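Local coordinates for protein PfEMP1 variant 1 of strain MC (Plasmodium falciparum, PDB 5LGD) that probably binds a receptor on the host cell surface, as a multidomain PfEMP1 adhesin of which this chain is one helical domain, probably of the CIDR type, at residues A9-M13 against L86-L90. Residues are numbered along the deposited sequence; the frame is centred on the assembly and turned at random.
Sequences AFFWM and LQTLL
Near one end of the helical bundle of this PfEMP1 domain, a member of the DBL clan and probably of the CIDR type, the long helix 7-29 meets the short helix 82-90 through Phe11 and Trp12, set against Leu86, Leu89 and Leu90. The segment axes approach no closer than 13.8 Å and cross at -54°, and large side chains span the gap. No hydrogen bond joins the two segments. Phe11 has its CG anti to the backbone N (chi1 -178°), which carries the ring out toward helix 82-90, CZ and CE2 leading. Leu86 puts CD2 at the ring's edge, near its plane, 4.0 Å from both Phe11 CZ and Phe11 CE2; Leu90 CD2 comes in obliquely, 4.2 Å from Phe11 CZ. Trp12 starts out differently, its CG anti to the carbonyl carbon (chi1 -68°). Trp12 CZ2 lies 3.8 Å from Leu89 CG, which sits at the indole edge, while Trp12 CH2 lies 4.2 Å from Leu90 CD2. Leu89 O also borders that edge in its plane, 3.9 Å from Trp12 CH2. Phe11 turns its edge to the indole, its CD1 3.5 Å above the Trp12 plane and over its centre, the ring planes nearly perpendicular. All five touching residues are buried. Phe70 of helix 45-70 packs on Leu86 and Leu89, Leu95 of helix 92-103 on Trp12 and Leu90; the chain of another protein helps cover this edge, meeting Phe11 edge-to-face and packing on Trp12 and Leu89. Two widely spaced helices are thus bridged by long aromatic and leucine side chains, beside the surface that meets the other protein.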
loop_
_atom_site.group_PDB
_atom_site.type_symbol
_atom_site.label_atom_id
_atom_site.label_comp_id
_atom_site.label_asym_id
_atom_site.label_seq_id
_atom_site.Cartn_x
_atom_site.Cartn_y
_atom_site.Cartn_z
ATOM N N ALA B 9 -10.367 0.534 -25.196
ATOM C CA ALA B 9 -10.458 -0.373 -26.356
ATOM C C ALA B 9 -10.408 0.396 -27.674
ATOM O O ALA B 9 -9.669 0.005 -28.587
ATOM C CB ALA B 9 -11.745 -1.181 -26.290
ATOM N N PHE B 10 -11.201 1.497 -27.771
ATOM C CA PHE B 10 -11.256 2.312 -28.974
ATOM C C PHE B 10 -9.920 2.958 -29.292
ATOM O O PHE B 10 -9.470 2.905 -30.442
ATOM C CB PHE B 10 -12.374 3.364 -28.886
ATOM C CG PHE B 10 -12.461 4.208 -30.129
ATOM C CD1 PHE B 10 -13.167 3.767 -31.236
ATOM C CD2 PHE B 10 -11.815 5.439 -30.200
ATOM C CE1 PHE B 10 -13.201 4.526 -32.405
ATOM C CE2 PHE B 10 -11.889 6.218 -31.355
ATOM C CZ PHE B 10 -12.547 5.738 -32.460
ATOM N N PHE B 11 -9.309 3.587 -28.272
ATOM C CA PHE B 11 -8.016 4.268 -28.348
ATOM C C PHE B 11 -6.936 3.415 -29.067
ATOM O O PHE B 11 -6.299 3.884 -30.012
ATOM C CB PHE B 11 -7.549 4.689 -26.925
ATOM C CG PHE B 11 -6.238 5.437 -26.874
ATOM C CD1 PHE B 11 -5.022 4.755 -26.924
ATOM C CD2 PHE B 11 -6.215 6.827 -26.828
ATOM C CE1 PHE B 11 -3.810 5.454 -26.915
ATOM C CE2 PHE B 11 -5.000 7.526 -26.772
ATOM C CZ PHE B 11 -3.813 6.841 -26.855
ATOM N N TRP B 12 -6.751 2.170 -28.622
ATOM C CA TRP B 12 -5.727 1.289 -29.166
ATOM C C TRP B 12 -6.062 0.748 -30.523
ATOM O O TRP B 12 -5.180 0.692 -31.377
ATOM C CB TRP B 12 -5.391 0.188 -28.162
ATOM C CG TRP B 12 -4.706 0.800 -26.987
ATOM C CD1 TRP B 12 -5.221 0.988 -25.737
ATOM C CD2 TRP B 12 -3.445 1.478 -27.011
ATOM N NE1 TRP B 12 -4.318 1.665 -24.955
ATOM C CE2 TRP B 12 -3.207 1.959 -25.707
ATOM C CE3 TRP B 12 -2.450 1.643 -27.987
ATOM C CZ2 TRP B 12 -2.037 2.622 -25.364
ATOM C CZ3 TRP B 12 -1.300 2.315 -27.645
ATOM C CH2 TRP B 12 -1.101 2.793 -26.347
ATOM N N MET B 13 -7.337 0.475 -30.765
ATOM C CA MET B 13 -7.844 0.046 -32.066
ATOM C C MET B 13 -7.579 1.129 -33.131
ATOM O O MET B 13 -7.183 0.797 -34.242
ATOM C CB MET B 13 -9.357 -0.206 -31.966
ATOM C CG MET B 13 -9.918 -0.947 -33.160
ATOM S SD MET B 13 -11.552 -0.353 -33.632
ATOM C CE MET B 13 -11.209 1.407 -33.963
ATOM N N LEU B 86 -0.026 10.915 -21.922
ATOM C CA LEU B 86 -0.196 10.574 -23.335
ATOM C C LEU B 86 1.155 10.297 -24.018
ATOM O O LEU B 86 1.280 9.339 -24.779
ATOM C CB LEU B 86 -0.853 11.781 -24.048
ATOM C CG LEU B 86 -2.203 11.588 -24.764
ATOM C CD1 LEU B 86 -2.419 12.668 -25.758
ATOM C CD2 LEU B 86 -2.294 10.245 -25.488
ATOM N N GLN B 87 2.137 11.183 -23.776
ATOM C CA GLN B 87 3.467 11.097 -24.333
ATOM C C GLN B 87 4.173 9.837 -23.896
ATOM O O GLN B 87 4.716 9.163 -24.753
ATOM C CB GLN B 87 4.278 12.339 -23.997
ATOM C CG GLN B 87 5.624 12.421 -24.684
ATOM C CD GLN B 87 6.044 13.853 -24.771
ATOM O OE1 GLN B 87 6.093 14.432 -25.855
ATOM N NE2 GLN B 87 6.268 14.476 -23.623
ATOM N N THR B 88 4.126 9.485 -22.591
ATOM C CA THR B 88 4.727 8.249 -22.063
ATOM C C THR B 88 4.113 7.039 -22.781
ATOM O O THR B 88 4.823 6.160 -23.248
ATOM C CB THR B 88 4.489 8.162 -20.529
ATOM O OG1 THR B 88 5.080 9.292 -19.903
ATOM C CG2 THR B 88 5.052 6.871 -19.893
ATOM N N LEU B 89 2.784 7.016 -22.869
ATOM C CA LEU B 89 1.985 5.930 -23.447
ATOM C C LEU B 89 2.297 5.622 -24.922
ATOM O O LEU B 89 2.233 4.461 -25.373
ATOM C CB LEU B 89 0.530 6.370 -23.265
ATOM C CG LEU B 89 -0.591 5.346 -23.166
ATOM C CD1 LEU B 89 -0.319 4.212 -22.104
ATOM C CD2 LEU B 89 -1.901 6.089 -22.876
ATOM N N LEU B 90 2.673 6.666 -25.660
ATOM C CA LEU B 90 2.910 6.586 -27.097
ATOM C C LEU B 90 4.369 6.602 -27.500
ATOM O O LEU B 90 4.641 6.507 -28.689
ATOM C CB LEU B 90 2.105 7.685 -27.816
ATOM C CG LEU B 90 0.594 7.536 -27.657
ATOM C CD1 LEU B 90 -0.144 8.758 -28.142
ATOM C CD2 LEU B 90 0.080 6.271 -28.364
#